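Local coordinates for D-isomer specific 2-hydroxyacid dehydrogenase family protein (Desulfovibrio vulgaris, PDB 5TX7) that probably catalyses the NAD-dependent interconversion of D-2-hydroxyacids and 2-oxoacids, as other members of the D-isomer specific 2-hydroxyacid dehydrogenase family do, at residues Leu111-Cys115 with Arg116-Leu120; Thr11-Pro14 with Gly15-Trp19. All coordinates share one frame; numbering follows the deposited sequence.

Contact 1. Residues Leu111-Cys115 with Arg116-Leu120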
ATOM      1  N   LEU A 111      -3.760   1.646   5.493  1.00 35.59           N
ATOM      2  CA  LEU A 111      -2.780   1.498   6.564  1.00 35.89           C
ATOM      3  C   LEU A 111      -1.387   2.009   6.191  1.00 37.71           C
ATOM      4  O   LEU A 111      -0.720   2.637   7.010  1.00 40.92           O
ATOM      5  CB  LEU A 111      -2.697   0.042   6.980  1.00 36.21           C
ATOM      6  CG  LEU A 111      -1.700  -0.344   8.072  1.00 36.27           C
ATOM      7  CD1 LEU A 111      -2.051   0.433   9.331  1.00 37.93           C
ATOM      8  CD2 LEU A 111      -1.739  -1.835   8.297  1.00 34.27           C
ATOM      9  N   LEU A 112      -0.940   1.722   4.975  1.00 39.17           N
ATOM     10  CA  LEU A 112       0.372   2.164   4.518  1.00 40.76           C
ATOM     11  C   LEU A 112       0.438   3.645   4.212  1.00 42.09           C
ATOM     12  O   LEU A 112       1.503   4.251   4.376  1.00 41.94           O
ATOM     13  CB  LEU A 112       0.846   1.357   3.305  1.00 39.98           C
ATOM     14  CG  LEU A 112       1.286  -0.065   3.632  1.00 39.87           C
ATOM     15  CD1 LEU A 112       1.485  -0.845   2.339  1.00 40.47           C
ATOM     16  CD2 LEU A 112       2.556  -0.056   4.451  1.00 40.70           C
ATOM     17  N   GLU A 113      -0.678   4.231   3.790  1.00 42.41           N
ATOM     18  CA  GLU A 113      -0.736   5.678   3.657  1.00 44.52           C
ATOM     19  C   GLU A 113      -0.668   6.321   5.028  1.00 42.18           C
ATOM     20  O   GLU A 113      -0.044   7.370   5.144  1.00 43.99           O
ATOM     21  CB  GLU A 113      -1.953   6.150   2.854  1.00 45.56           C
ATOM     22  CG  GLU A 113      -2.087   7.670   2.677  1.00 50.55           C
ATOM     23  CD  GLU A 113      -1.005   8.381   1.867  1.00 53.74           C
ATOM     24  OE1 GLU A 113      -0.266   7.744   1.062  1.00 52.24           O
ATOM     25  OE2 GLU A 113      -0.925   9.638   2.039  1.00 54.06           O
ATOM     26  N   LEU A 114      -1.278   5.728   6.048  1.00 41.35           N
ATOM     27  CA  LEU A 114      -1.123   6.269   7.408  1.00 43.13           C
ATOM     28  C   LEU A 114       0.345   6.112   7.907  1.00 45.86           C
ATOM     29  O   LEU A 114       0.861   6.983   8.601  1.00 52.54           O
ATOM     30  CB  LEU A 114      -2.090   5.612   8.386  1.00 40.70           C
ATOM     31  CG  LEU A 114      -3.585   5.903   8.166  1.00 38.94           C
ATOM     32  CD1 LEU A 114      -4.506   4.866   8.803  1.00 36.68           C
ATOM     33  CD2 LEU A 114      -3.952   7.282   8.689  1.00 40.97           C
ATOM     34  N   CYS A 115       0.996   5.013   7.545  1.00 44.93           N
ATOM     35  CA  CYS A 115       2.333   4.717   8.049  1.00 47.54           C
ATOM     36  C   CYS A 115       3.469   5.448   7.345  1.00 49.96           C
ATOM     37  O   CYS A 115       4.449   5.823   7.987  1.00 50.21           O
ATOM     38  CB  CYS A 115       2.604   3.223   8.027  1.00 49.05           C
ATOM     39  SG  CYS A 115       1.607   2.406   9.298  1.00 51.65           S
ATOM     40  N   ARG A 116       3.327   5.642   6.032  1.00 49.40           N
ATOM     41  CA  ARG A 116       4.355   6.307   5.194  1.00 48.85           C
ATOM     42  C   ARG A 116       3.917   7.663   4.640  1.00 52.57           C
ATOM     43  O   ARG A 116       4.768   8.510   4.361  1.00 55.15           O
ATOM     44  CB  ARG A 116       4.721   5.394   4.025  1.00 48.22           C
ATOM     45  CG  ARG A 116       4.957   3.927   4.384  1.00 48.15           C
ATOM     46  CD  ARG A 116       6.052   3.769   5.418  1.00 50.18           C
ATOM     47  NE  ARG A 116       7.379   4.083   4.865  1.00 52.03           N
ATOM     48  CZ  ARG A 116       8.389   3.233   4.693  1.00 52.17           C
ATOM     49  NH1 ARG A 116       8.289   1.937   5.017  1.00 49.82           N
ATOM     50  NH2 ARG A 116       9.523   3.697   4.177  1.00 54.60           N
ATOM     51  N   ARG A 117       2.613   7.896   4.466  1.00 53.00           N
ATOM     52  CA  ARG A 117       2.114   9.165   3.945  1.00 55.70           C
ATOM     53  C   ARG A 117       2.759   9.491   2.602  1.00 55.31           C
ATOM     54  O   ARG A 117       3.262  10.596   2.421  1.00 54.15           O
ATOM     55  CB  ARG A 117       2.306  10.275   4.989  1.00 61.56           C
ATOM     56  CG  ARG A 117       1.423  10.162   6.221  1.00 65.53           C
ATOM     57  CD  ARG A 117       0.041  10.700   5.924  1.00 75.07           C
ATOM     58  NE  ARG A 117      -0.871  10.591   7.055  1.00 87.07           N
ATOM     59  CZ  ARG A 117      -2.191  10.842   7.003  1.00 90.60           C
ATOM     60  NH1 ARG A 117      -2.801  11.177   5.856  1.00 92.28           N
ATOM     61  NH2 ARG A 117      -2.932  10.729   8.104  1.00 88.17           N
ATOM     62  N   THR A 118       2.731   8.542   1.657  1.00 53.52           N
ATOM     63  CA  THR A 118       3.438   8.750   0.377  1.00 54.91           C
ATOM     64  C   THR A 118       2.868   9.910  -0.385  1.00 55.44           C
ATOM     65  O   THR A 118       3.612  10.696  -0.949  1.00 58.95           O
ATOM     66  CB  THR A 118       3.411   7.540  -0.554  1.00 56.05           C
ATOM     67  OG1 THR A 118       2.058   7.149  -0.779  1.00 56.88           O
ATOM     68  CG2 THR A 118       4.224   6.394   0.043  1.00 56.19           C
ATOM     69  N   ALA A 119       1.550  10.019  -0.401  1.00 56.07           N
ATOM     70  CA  ALA A 119       0.865  11.086  -1.139  1.00 59.06           C
ATOM     71  C   ALA A 119       1.110  12.470  -0.546  1.00 59.95           C
ATOM     72  O   ALA A 119       1.187  13.457  -1.286  1.00 62.90           O
ATOM     73  CB  ALA A 119      -0.630  10.806  -1.212  1.00 58.05           C
ATOM     74  N   LEU A 120       1.206  12.549   0.775  1.00 61.73           N
ATOM     75  CA  LEU A 120       1.617  13.795   1.430  1.00 66.05           C
ATOM     76  C   LEU A 120       3.002  14.233   0.939  1.00 67.42           C
ATOM     77  O   LEU A 120       3.165  15.334   0.463  1.00 70.24           O
ATOM     78  CB  LEU A 120       1.606  13.660   2.951  1.00 64.94           C
ATOM     79  CG  LEU A 120       2.184  14.836   3.745  1.00 69.06           C
ATOM     80  CD1 LEU A 120       1.412  16.116   3.456  1.00 70.34           C
ATOM     81  CD2 LEU A 120       2.172  14.545   5.239  1.00 68.99           C
TER
HETATM   82  O   HOH W   1       1.495   5.709   1.271  1.00 53.71           O
HETATM   83  O   HOH W   2      -1.660  11.881   3.558  1.00 62.03           O
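Glu113 reaches forward with its carboxylate to the first turn of the helix that begins at Thr118. The backbone N of Ala119 donates to the syn lone pair of Glu113 OE1 over 3.3 Å, nearly straight with an N-H...O angle of 174°. Glu113 OE2 lies 3.5 Å from the methyl CB of Ala119. Glu113 arrives there because its CG stands anti to the backbone N (chi1 180°) and the chain then bends at chi2, turning the carboxylate toward the new helix. Its OE1 also comes close to Glu113 OE1 of the second subunit, a pairing of like charges that may raise the pKa of one of them.

Water 1 donates to Glu113 OE1 at 2.7 Å and also bonds Thr118 OG1. Glu113 OE2 and Arg117 NH1 are 4.5 Å apart, too far for a salt bridge, and water 2 spans them, in plane at the guanidinium edge.

Helix 100-116 ends and helix 118-126 begins within two residues. A regular bond joins Arg116 N to Leu112 O (2.8 Å), then a weak one Arg117 N to Glu113 O. Arg117 takes positive phi (55°) while occupying the N-cap position of helix 118-126. Its side chain runs beside that of Leu114 in the same direction, with Arg117 NH2 3.6 Å from Leu114 CD2. Farther out, Arg116 bonds Gln143 and, in the second subunit, Ser102 and Ala288.

Contact 2. Residues Thr11-Pro14 with Gly15-Trp19; sequences TLNP and GDISW
Asn13 OD1 accepts the backbone N of Ile17 at 3.1 Å, with an N-H...O angle of 161°. Asn13 OD1 also takes a weak bond from Gly15 N (3.0 Å), an Asx turn that coincides with an inverse gamma turn centred on Pro14, in the loop between strand 3-6 and helix 20-23. One side-chain oxygen thus gathers two backbone N-H groups of the loop. The Ile17 donor stands 51° out of the carbonyl plane, above the amide. The weak bond from Gly15 N back to Asn13 O is consistent with the inverse gamma turn, and Gly15 follows with positive phi.

At the other end of the amide, Asn13 ND2 bonds weakly to Ile17 O at 3.2 Å. Asn13 ND2 also lies 3.2 Å from Trp19 CD1, the amide and indole planes being 40° apart. Water 3 bridges Asn13 O and Trp19 NE1, donating to the first and accepting from the second at the ring edge.

Ile17 packs against the amide. Its CG1 lies between its backbone N and carbonyl carbon, which brings Ile17 CG1 to 3.4 Å from Asn13 CG. Leu12 and Trp19 both pack on Met299 of helix 292-310. From the same helix Arg295 forms a salt bridge with Asp16 OD1 and a hydrogen bond with Leu12 O, fastening the loop to it. Across the loop, Leu12 CD2 meets Trp19 CH2 obliquely at 3.9 Å.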
ATOM      1  N   THR A  11     -21.821   2.471 -11.389  1.00 41.26           N
ATOM      2  CA  THR A  11     -20.803   2.055 -10.411  1.00 42.57           C
ATOM      3  C   THR A  11     -20.197   0.662 -10.709  1.00 41.87           C
ATOM      4  O   THR A  11     -19.001   0.467 -10.506  1.00 45.72           O
ATOM      5  CB  THR A  11     -21.326   2.073  -8.947  1.00 44.08           C
ATOM      6  OG1 THR A  11     -22.489   1.257  -8.828  1.00 45.95           O
ATOM      7  CG2 THR A  11     -21.688   3.503  -8.493  1.00 46.01           C
ATOM      8  N   LEU A  12     -20.985  -0.283 -11.225  1.00 40.21           N
ATOM      9  CA  LEU A  12     -20.405  -1.555 -11.678  1.00 40.13           C
ATOM     10  C   LEU A  12     -19.512  -1.392 -12.915  1.00 40.62           C
ATOM     11  O   LEU A  12     -18.425  -1.981 -12.977  1.00 41.70           O
ATOM     12  CB  LEU A  12     -21.472  -2.595 -11.952  1.00 41.23           C
ATOM     13  CG  LEU A  12     -20.974  -3.940 -12.534  1.00 43.43           C
ATOM     14  CD1 LEU A  12     -19.938  -4.642 -11.658  1.00 43.66           C
ATOM     15  CD2 LEU A  12     -22.154  -4.849 -12.777  1.00 43.46           C
ATOM     16  N   ASN A  13     -19.970  -0.616 -13.896  1.00 40.83           N
ATOM     17  CA  ASN A  13     -19.242  -0.450 -15.164  1.00 41.00           C
ATOM     18  C   ASN A  13     -19.308   0.977 -15.661  1.00 42.03           C
ATOM     19  O   ASN A  13     -20.164   1.306 -16.488  1.00 43.83           O
ATOM     20  CB  ASN A  13     -19.790  -1.381 -16.253  1.00 40.54           C
ATOM     21  CG  ASN A  13     -19.044  -1.248 -17.578  1.00 40.29           C
ATOM     22  OD1 ASN A  13     -18.001  -0.623 -17.675  1.00 39.04           O
ATOM     23  ND2 ASN A  13     -19.588  -1.861 -18.598  1.00 41.95           N
ATOM     24  N   PRO A  14     -18.383   1.827 -15.196  1.00 43.14           N
ATOM     25  CA  PRO A  14     -18.309   3.209 -15.671  1.00 44.10           C
ATOM     26  C   PRO A  14     -17.409   3.308 -16.910  1.00 43.90           C
ATOM     27  O   PRO A  14     -16.546   4.199 -17.003  1.00 45.54           O
ATOM     28  CB  PRO A  14     -17.711   3.932 -14.467  1.00 44.39           C
ATOM     29  CG  PRO A  14     -16.746   2.908 -13.918  1.00 44.37           C
ATOM     30  CD  PRO A  14     -17.436   1.594 -14.088  1.00 43.26           C
ATOM     31  N   GLY A  15     -17.591   2.377 -17.844  1.00 45.66           N
ATOM     32  CA  GLY A  15     -16.911   2.396 -19.131  1.00 46.57           C
ATOM     33  C   GLY A  15     -15.604   1.616 -19.226  1.00 49.90           C
ATOM     34  O   GLY A  15     -14.951   1.664 -20.269  1.00 54.83           O
ATOM     35  N   ASP A  16     -15.208   0.904 -18.164  1.00 45.57           N
ATOM     36  CA  ASP A  16     -13.908   0.211 -18.155  1.00 46.10           C
ATOM     37  C   ASP A  16     -13.975  -1.312 -18.163  1.00 45.32           C
ATOM     38  O   ASP A  16     -12.950  -1.959 -18.230  1.00 48.16           O
ATOM     39  CB  ASP A  16     -13.012   0.716 -17.012  1.00 48.86           C
ATOM     40  CG  ASP A  16     -13.606   0.498 -15.619  1.00 51.21           C
ATOM     41  OD1 ASP A  16     -14.705  -0.053 -15.465  1.00 55.03           O
ATOM     42  OD2 ASP A  16     -12.968   0.926 -14.648  1.00 56.00           O
ATOM     43  N   ILE A  17     -15.172  -1.878 -18.067  1.00 44.68           N
ATOM     44  CA  ILE A  17     -15.392  -3.306 -18.226  1.00 45.07           C
ATOM     45  C   ILE A  17     -16.497  -3.458 -19.281  1.00 45.41           C
ATOM     46  O   ILE A  17     -16.754  -2.522 -20.023  1.00 49.64           O
ATOM     47  CB  ILE A  17     -15.674  -4.027 -16.877  1.00 44.10           C
ATOM     48  CG1 ILE A  17     -16.959  -3.533 -16.202  1.00 43.24           C
ATOM     49  CG2 ILE A  17     -14.501  -3.820 -15.954  1.00 45.71           C
ATOM     50  CD1 ILE A  17     -17.370  -4.330 -14.993  1.00 41.46           C
ATOM     51  N   SER A  18     -17.109  -4.629 -19.365  1.00 44.53           N
ATOM     52  CA  SER A  18     -18.023  -4.966 -20.447  1.00 44.48           C
ATOM     53  C   SER A  18     -19.285  -5.641 -19.917  1.00 42.65           C
ATOM     54  O   SER A  18     -19.208  -6.510 -19.054  1.00 41.62           O
ATOM     55  CB  SER A  18     -17.324  -5.917 -21.413  1.00 44.72           C
ATOM     56  OG  SER A  18     -18.202  -6.311 -22.448  1.00 45.76           O
ATOM     57  N   TRP A  19     -20.433  -5.233 -20.458  1.00 43.61           N
ATOM     58  CA  TRP A  19     -21.708  -5.910 -20.196  1.00 46.21           C
ATOM     59  C   TRP A  19     -21.866  -7.175 -21.059  1.00 47.31           C
ATOM     60  O   TRP A  19     -22.860  -7.880 -20.923  1.00 48.46           O
ATOM     61  CB  TRP A  19     -22.888  -4.959 -20.459  1.00 45.31           C
ATOM     62  CG  TRP A  19     -22.970  -3.861 -19.499  1.00 44.65           C
ATOM     63  CD1 TRP A  19     -22.502  -2.591 -19.663  1.00 45.65           C
ATOM     64  CD2 TRP A  19     -23.535  -3.914 -18.195  1.00 44.64           C
ATOM     65  NE1 TRP A  19     -22.739  -1.850 -18.534  1.00 44.57           N
ATOM     66  CE2 TRP A  19     -23.381  -2.638 -17.617  1.00 42.89           C
ATOM     67  CE3 TRP A  19     -24.164  -4.925 -17.448  1.00 45.61           C
ATOM     68  CZ2 TRP A  19     -23.828  -2.340 -16.330  1.00 40.64           C
ATOM     69  CZ3 TRP A  19     -24.608  -4.629 -16.161  1.00 42.00           C
ATOM     70  CH2 TRP A  19     -24.425  -3.339 -15.618  1.00 41.16           C
TER
HETATM   71  O   HOH W   3     -22.655   0.914 -17.507  1.00 44.48           O

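In the fold
Contact 2 comes first along the chain, in the loop after strand 3-6 of the five-stranded parallel sheet. Contact 1 follows at the junction of helices 100-116 and 118-126; Leu111 and Leu114 of helix 100-116 pack on strand 231-235 of the seven-stranded sheet, in the NAD-binding Rossmann domain. The centres of contacts 1 and 2 are about 29 Å apart. The nearest atoms of contacts 1 and 2 are about 21 Å apart, so the two do not touch. Both nevertheless meet the second subunit: in contact 1 Glu113 packs on Thr118 of that subunit, and in contact 2 Pro14 packs on its Trp139. A triethylene glycol, probably from the crystallisation liquor, lies about 3 Å from the Pro14 side chain.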